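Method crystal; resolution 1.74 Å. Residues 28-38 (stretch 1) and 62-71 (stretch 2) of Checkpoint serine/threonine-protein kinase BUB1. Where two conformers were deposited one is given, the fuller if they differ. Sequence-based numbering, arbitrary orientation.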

# COMPACT_ATOMS: atom_id res chain seq x y z
N ASP A 28 14.35 -13.07 -6.51
CA ASP A 28 13.23 -12.49 -5.74
C ASP A 28 13.75 -11.46 -4.74
O ASP A 28 13.73 -11.68 -3.53
CB ASP A 28 12.47 -13.63 -5.03
CG ASP A 28 11.10 -13.22 -4.46
OD1 ASP A 28 10.54 -12.15 -4.80
OD2 ASP A 28 10.59 -14.00 -3.64
N PRO A 29 14.20 -10.29 -5.24
CA PRO A 29 14.75 -9.28 -4.33
C PRO A 29 13.71 -8.82 -3.29
O PRO A 29 14.08 -8.42 -2.17
CB PRO A 29 15.12 -8.14 -5.28
CG PRO A 29 14.22 -8.35 -6.51
CD PRO A 29 14.18 -9.83 -6.64
N LEU A 30 12.42 -8.90 -3.63
CA LEU A 30 11.38 -8.52 -2.66
C LEU A 30 11.50 -9.34 -1.36
O LEU A 30 11.27 -8.82 -0.26
CB LEU A 30 9.99 -8.72 -3.27
CG LEU A 30 8.81 -8.34 -2.36
CD1 LEU A 30 8.93 -6.89 -1.88
CD2 LEU A 30 7.50 -8.54 -3.11
N ASP A 31 11.89 -10.61 -1.48
CA ASP A 31 12.00 -11.49 -0.32
C ASP A 31 13.01 -10.98 0.70
O ASP A 31 12.77 -11.08 1.90
CB ASP A 31 12.34 -12.91 -0.74
CG ASP A 31 12.19 -13.91 0.39
OD1 ASP A 31 11.09 -13.98 0.97
OD2 ASP A 31 13.20 -14.60 0.69
N LEU A 32 14.11 -10.39 0.23
CA LEU A 32 15.14 -9.88 1.15
C LEU A 32 14.60 -8.66 1.90
O LEU A 32 14.74 -8.57 3.12
CB LEU A 32 16.46 -9.57 0.40
CG LEU A 32 17.56 -8.89 1.23
CD1 LEU A 32 17.97 -9.72 2.45
CD2 LEU A 32 18.78 -8.58 0.34
N PHE A 33 13.96 -7.73 1.18
CA PHE A 33 13.26 -6.63 1.84
C PHE A 33 12.23 -7.14 2.86
O PHE A 33 12.14 -6.60 3.97
CB PHE A 33 12.55 -5.72 0.83
CG PHE A 33 13.45 -4.77 0.11
CD1 PHE A 33 14.03 -3.69 0.79
CD2 PHE A 33 13.71 -4.93 -1.25
CE1 PHE A 33 14.85 -2.78 0.10
CE2 PHE A 33 14.52 -4.03 -1.95
CZ PHE A 33 15.09 -2.96 -1.26
N LEU A 34 11.44 -8.14 2.48
CA LEU A 34 10.42 -8.66 3.39
C LEU A 34 11.04 -9.23 4.67
O LEU A 34 10.55 -8.94 5.77
CB LEU A 34 9.56 -9.74 2.72
CG LEU A 34 8.61 -9.27 1.63
CD1 LEU A 34 8.02 -10.50 0.95
CD2 LEU A 34 7.50 -8.41 2.23
N ASP A 35 12.11 -10.01 4.52
CA ASP A 35 12.78 -10.61 5.68
C ASP A 35 13.24 -9.52 6.63
O ASP A 35 13.01 -9.59 7.85
CB ASP A 35 14.00 -11.43 5.24
CG ASP A 35 13.63 -12.82 4.74
OD1 ASP A 35 12.50 -13.29 4.97
OD2 ASP A 35 14.52 -13.44 4.12
N TYR A 36 13.84 -8.48 6.07
CA TYR A 36 14.39 -7.39 6.87
C TYR A 36 13.27 -6.61 7.56
O TYR A 36 13.34 -6.35 8.75
CB TYR A 36 15.28 -6.51 6.00
CG TYR A 36 16.02 -5.40 6.70
CD1 TYR A 36 16.33 -5.47 8.07
CD2 TYR A 36 16.46 -4.28 5.98
CE1 TYR A 36 17.05 -4.44 8.70
CE2 TYR A 36 17.17 -3.24 6.61
CZ TYR A 36 17.46 -3.34 7.96
OH TYR A 36 18.14 -2.31 8.58
N MET A 37 12.21 -6.27 6.82
CA MET A 37 11.08 -5.53 7.40
C MET A 37 10.35 -6.30 8.51
O MET A 37 9.97 -5.71 9.53
CB MET A 37 10.11 -5.11 6.28
CG MET A 37 10.71 -4.05 5.39
SD MET A 37 9.54 -3.54 4.11
CE MET A 37 9.36 -5.03 3.14
N ILE A 38 10.20 -7.61 8.32
CA ILE A 38 9.57 -8.44 9.34
C ILE A 38 10.45 -8.43 10.59
O ILE A 38 9.93 -8.28 11.69
CB ILE A 38 9.32 -9.87 8.82
CG1 ILE A 38 8.21 -9.84 7.75
CG2 ILE A 38 8.91 -10.82 9.97
CD1 ILE A 38 8.11 -11.10 6.94
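Stretch 2 62-71: RCLIYIQDME

Stretch 1 is helical through Leu 30 to Ile 38, and the helix runs on beyond the stretch, with regular i to i+4 hydrogen bonds such as Leu 34 N to Leu 30 O (2.8 Å) and Met 37 N to Phe 33 O (2.9 Å). Stretch 2 is already helical at Arg 62, where Tyr 66 N hydrogen-bonds to Arg 62 O at 2.8 Å; a type I turn spans Ile 67 to Met 70, closed by Met 70 N to Ile 67 O (3.0 Å). The helix axes run antiparallel, at 176°, and approach to 10.3 Å. The register follows: the CA atoms of Phe 33 and Cys 63 lie 6.1 Å apart, those of Leu 30 and Ile 67 7.0 Å.

No hydrogen bond crosses between the stretches; the contact is made by packing. Phe 33 (chi1 -78°, m) is the knob, set among Arg 62, Cys 63, Tyr 66 and Ile 67. Cys 63 CA stands 3.6 Å from the centroid of the Phe 33 ring, only 10° off the normal, so a CH-pi contact covers one face, while Tyr 66 CD2 meets the edge at Phe 33 CE2 (3.8 Å). Cys 63 SG also touches Leu 30 CD1 (3.7 Å) and Met 37 CE (4.0 Å). Towards the start of stretch 1, Pro 29 CG reaches Ile 67 CD1 (3.9 Å) and Met 70 CE (4.2 Å), extending the apolar contact into the turn.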

# COMPACT_ATOMS: atom_id res chain seq x y z
N ARG A 62 12.57 2.31 0.81
CA ARG A 62 13.58 1.70 -0.07
C ARG A 62 12.99 0.55 -0.87
O ARG A 62 13.20 0.46 -2.09
CB ARG A 62 14.79 1.21 0.74
CG ARG A 62 15.75 2.31 1.13
CD ARG A 62 16.82 1.77 2.08
NE ARG A 62 17.91 1.11 1.36
CZ ARG A 62 18.98 0.59 1.96
NH1 ARG A 62 19.08 0.65 3.28
NH2 ARG A 62 19.94 0.01 1.25
N CYS A 63 12.23 -0.31 -0.19
CA CYS A 63 11.58 -1.45 -0.85
C CYS A 63 10.66 -0.97 -1.97
O CYS A 63 10.75 -1.44 -3.12
CB CYS A 63 10.78 -2.24 0.18
SG CYS A 63 9.83 -3.57 -0.56
N LEU A 64 9.77 -0.04 -1.64
CA LEU A 64 8.78 0.43 -2.63
C LEU A 64 9.47 1.03 -3.85
O LEU A 64 9.12 0.72 -5.00
CB LEU A 64 7.82 1.42 -1.99
CG LEU A 64 6.96 0.83 -0.87
CD1 LEU A 64 6.02 1.90 -0.27
CD2 LEU A 64 6.16 -0.40 -1.36
N ILE A 65 10.49 1.83 -3.59
CA ILE A 65 11.25 2.51 -4.66
C ILE A 65 12.03 1.52 -5.51
O ILE A 65 12.03 1.62 -6.74
CB ILE A 65 12.18 3.61 -4.06
CG1 ILE A 65 11.33 4.76 -3.50
CG2 ILE A 65 13.21 4.11 -5.10
CD1 ILE A 65 10.47 5.47 -4.54
N TYR A 66 12.68 0.55 -4.87
CA TYR A 66 13.48 -0.42 -5.60
C TYR A 66 12.64 -1.34 -6.50
O TYR A 66 13.00 -1.62 -7.64
CB TYR A 66 14.30 -1.26 -4.64
CG TYR A 66 15.36 -2.10 -5.30
CD1 TYR A 66 16.63 -1.57 -5.56
CD2 TYR A 66 15.11 -3.42 -5.67
CE1 TYR A 66 17.61 -2.34 -6.16
CE2 TYR A 66 16.09 -4.19 -6.28
CZ TYR A 66 17.33 -3.65 -6.52
OH TYR A 66 18.31 -4.42 -7.12
N ILE A 67 11.50 -1.78 -5.97
CA ILE A 67 10.70 -2.79 -6.63
C ILE A 67 9.68 -2.19 -7.63
O ILE A 67 9.27 -2.86 -8.58
CB ILE A 67 10.00 -3.71 -5.57
CG1 ILE A 67 11.04 -4.38 -4.64
CG2 ILE A 67 9.05 -4.72 -6.25
CD1 ILE A 67 11.89 -5.51 -5.27
N GLN A 68 9.32 -0.91 -7.45
CA GLN A 68 8.18 -0.30 -8.18
C GLN A 68 8.24 -0.34 -9.71
O GLN A 68 7.20 -0.44 -10.37
CB GLN A 68 7.92 1.14 -7.74
CG GLN A 68 9.06 2.13 -8.09
CD GLN A 68 8.71 3.59 -7.83
OE1 GLN A 68 9.57 4.47 -7.92
NE2 GLN A 68 7.45 3.85 -7.51
N ASP A 69 9.44 -0.24 -10.28
CA ASP A 69 9.54 -0.18 -11.74
C ASP A 69 9.76 -1.55 -12.38
O ASP A 69 9.78 -1.68 -13.61
CB ASP A 69 10.58 0.85 -12.20
CG ASP A 69 10.11 2.30 -12.03
OD1 ASP A 69 8.93 2.60 -12.30
OD2 ASP A 69 10.94 3.15 -11.65
N MET A 70 9.89 -2.58 -11.53
CA MET A 70 9.92 -3.96 -11.98
C MET A 70 8.49 -4.39 -12.26
O MET A 70 7.71 -4.68 -11.33
CB MET A 70 10.54 -4.88 -10.92
CG MET A 70 12.01 -4.63 -10.66
SD MET A 70 12.63 -5.75 -9.39
CE MET A 70 14.37 -5.31 -9.38
N GLU A 71 8.15 -4.44 -13.55
CA GLU A 71 6.80 -4.76 -14.01
C GLU A 71 6.33 -6.14 -13.55
O GLU A 71 5.12 -6.37 -13.38
CB GLU A 71 6.73 -4.68 -15.54
CG GLU A 71 6.86 -3.27 -16.09
CD GLU A 71 6.75 -3.21 -17.60
OE1 GLU A 71 7.67 -3.71 -18.29
OE2 GLU A 71 5.76 -2.64 -18.10